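Local atomic coordinates of putative 6-pyruvoyl tetrahydrobiopterin synthase (Caenorhabditis elegans, PDB entry 2G64), a protein that probably converts 7,8-dihydroneopterin triphosphate into 6-pyruvoyl tetrahydropterin, a zinc-dependent step of tetrahydrobiopterin biosynthesis. Residues A17-H22 with N86-V91. The protein carries 1 engineered substitution. Numbering follows the deposited sequence.
Sequences AAHRLH and NLDKDV. With ZN (zinc ion), chain D.
At the zinc site of this PTPS-family subunit, a parallel bridge between Ala18 and Asn86, at the end of strand 6-19, and the helix N-terminus that follows flank His19, a worked example of a metal ligand probably steadied through its backbone. The bridge bond runs from Leu87 N to Ala18 O at 2.8 Å, nearly along the C=O axis. Asn86, the N-cap of helix 87-90, has CG anti to its backbone N (chi1 -179°) and beside the carbonyl carbon, from where OD1 accepts from Lys89 N at 3.1 Å, the donor lying above the carbonyl plane; a weaker bond comes from Asp88 N. Next to the bridge, Leu87 CD2 rests against Ala17 CB (3.8 Å), while Leu87 CB lies beside His19 CB.

In the first turn of the helix, Asp88 reaches back to the strand end. Its OD2 takes Arg20 N at 2.7 Å on the syn side, 28° out of the carboxylate plane, and also lies close to His19 CA and CB. Its other oxygen, OD1, bonds with Ser99 OG, which also bonds with His19 ND1; Ser99, in the second shell of the metal, thus links Asp88 to the imidazole and probably helps to fix its rotation. The other ring nitrogen, His19 NE2, binds zinc at 2.1 Å, alongside His44, His46 and a water whose oxygen lies at the ring's edge, in its plane.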
loop_
_atom_site.group_PDB
_atom_site.type_symbol
_atom_site.label_atom_id
_atom_site.label_comp_id
_atom_site.label_asym_id
_atom_site.label_seq_id
_atom_site.Cartn_x
_atom_site.Cartn_y
_atom_site.Cartn_z
ATOM N N ALA A 17 6.807 -17.154 -8.403
ATOM C CA ALA A 17 6.815 -18.302 -9.304
ATOM C C ALA A 17 6.880 -17.853 -10.752
ATOM O O ALA A 17 6.440 -16.746 -11.105
ATOM C CB ALA A 17 5.581 -19.203 -9.075
ATOM N N ALA A 18 7.421 -18.732 -11.589
ATOM C CA ALA A 18 7.372 -18.550 -13.027
ATOM C C ALA A 18 6.188 -19.327 -13.601
ATOM O O ALA A 18 5.776 -20.357 -13.056
ATOM C CB ALA A 18 8.699 -19.064 -13.665
ATOM N N HIS A 19 5.677 -18.867 -14.728
ATOM C CA HIS A 19 4.742 -19.680 -15.503
ATOM C C HIS A 19 4.679 -19.235 -16.955
ATOM O O HIS A 19 5.268 -18.210 -17.334
ATOM C CB HIS A 19 3.347 -19.713 -14.821
ATOM C CG HIS A 19 2.489 -18.508 -15.078
ATOM N ND1 HIS A 19 1.119 -18.600 -15.231
ATOM C CD2 HIS A 19 2.785 -17.185 -15.156
ATOM C CE1 HIS A 19 0.608 -17.396 -15.424
ATOM N NE2 HIS A 19 1.597 -16.515 -15.365
ATOM N N ARG A 20 4.011 -20.045 -17.768
ATOM C CA ARG A 20 3.667 -19.669 -19.135
ATOM C C ARG A 20 2.245 -20.173 -19.377
ATOM O O ARG A 20 1.920 -21.322 -19.036
ATOM C CB ARG A 20 4.643 -20.335 -20.107
ATOM C CG ARG A 20 4.216 -20.161 -21.566
ATOM C CD ARG A 20 5.008 -21.097 -22.477
ATOM N NE ARG A 20 4.771 -20.731 -23.869
ATOM C CZ ARG A 20 4.789 -21.583 -24.890
ATOM N NH1 ARG A 20 4.987 -22.883 -24.687
ATOM N NH2 ARG A 20 4.587 -21.123 -26.121
ATOM N N LEU A 21 1.384 -19.319 -19.926
ATOM C CA LEU A 21 0.017 -19.735 -20.226
ATOM C C LEU A 21 0.026 -20.419 -21.595
ATOM O O LEU A 21 0.333 -19.791 -22.618
ATOM C CB LEU A 21 -0.930 -18.531 -20.209
ATOM C CG LEU A 21 -1.058 -17.892 -18.816
ATOM C CD1 LEU A 21 -2.094 -16.778 -18.898
ATOM C CD2 LEU A 21 -1.486 -18.984 -17.795
ATOM N N HIS A 22 -0.239 -21.727 -21.591
ATOM C CA HIS A 22 -0.198 -22.520 -22.824
ATOM C C HIS A 22 -1.114 -23.719 -22.584
ATOM O O HIS A 22 -0.868 -24.512 -21.669
ATOM C CB HIS A 22 1.237 -22.980 -23.141
ATOM C CG HIS A 22 1.403 -23.541 -24.525
ATOM N ND1 HIS A 22 1.335 -24.892 -24.799
ATOM C CD2 HIS A 22 1.615 -22.928 -25.715
ATOM C CE1 HIS A 22 1.504 -25.087 -26.098
ATOM N NE2 HIS A 22 1.686 -23.911 -26.674
ATOM N N ASN A 86 8.546 -23.143 -10.909
ATOM C CA ASN A 86 7.871 -22.923 -12.173
ATOM C C ASN A 86 6.559 -23.739 -12.163
ATOM O O ASN A 86 6.583 -24.985 -12.102
ATOM C CB ASN A 86 8.801 -23.399 -13.296
ATOM C CG ASN A 86 8.212 -23.183 -14.667
ATOM O OD1 ASN A 86 7.068 -23.552 -14.918
ATOM N ND2 ASN A 86 8.998 -22.607 -15.573
ATOM N N LEU A 87 5.418 -23.045 -12.183
ATOM C CA LEU A 87 4.128 -23.716 -11.964
ATOM C C LEU A 87 3.899 -24.862 -12.959
ATOM O O LEU A 87 3.532 -25.967 -12.571
ATOM C CB LEU A 87 2.969 -22.723 -12.007
ATOM C CG LEU A 87 3.004 -21.560 -10.999
ATOM C CD1 LEU A 87 1.686 -20.756 -11.106
ATOM C CD2 LEU A 87 3.173 -22.112 -9.601
ATOM N N ASP A 88 4.142 -24.592 -14.233
ATOM C CA ASP A 88 3.809 -25.542 -15.295
ATOM C C ASP A 88 4.759 -26.727 -15.346
ATOM O O ASP A 88 4.366 -27.804 -15.782
ATOM C CB ASP A 88 3.800 -24.825 -16.637
ATOM C CG ASP A 88 3.048 -23.524 -16.569
ATOM O OD1 ASP A 88 1.806 -23.545 -16.453
ATOM O OD2 ASP A 88 3.710 -22.480 -16.581
ATOM N N LYS A 89 6.002 -26.516 -14.917
ATOM C CA LYS A 89 7.038 -27.542 -15.013
ATOM C C LYS A 89 7.319 -28.292 -13.715
ATOM O O LYS A 89 7.756 -29.448 -13.731
ATOM C CB LYS A 89 8.336 -26.948 -15.564
ATOM C CG LYS A 89 8.160 -26.406 -16.987
ATOM C CD LYS A 89 9.449 -25.864 -17.528
ATOM C CE LYS A 89 9.214 -25.176 -18.865
ATOM N NZ LYS A 89 10.500 -24.750 -19.478
ATOM N N ASP A 90 7.096 -27.636 -12.589
ATOM C CA ASP A 90 7.462 -28.209 -11.277
ATOM C C ASP A 90 6.274 -28.711 -10.460
ATOM O O ASP A 90 6.447 -29.410 -9.443
ATOM C CB ASP A 90 8.191 -27.165 -10.424
ATOM C CG ASP A 90 9.502 -26.728 -11.032
ATOM O OD1 ASP A 90 10.163 -27.558 -11.694
ATOM O OD2 ASP A 90 9.859 -25.540 -10.860
ATOM N N VAL A 91 5.077 -28.302 -10.849
ATOM C CA VAL A 91 3.888 -28.631 -10.093
ATOM C C VAL A 91 2.983 -29.526 -10.945
ATOM O O VAL A 91 2.494 -29.126 -12.007
ATOM C CB VAL A 91 3.124 -27.351 -9.608
ATOM C CG1 VAL A 91 1.955 -27.725 -8.676
ATOM C CG2 VAL A 91 4.091 -26.410 -8.876
HETATM ZN ZN ZN D . 1.317 -14.443 -15.761
HETATM O O HOH W 1 -0.327 -14.199 -16.519
#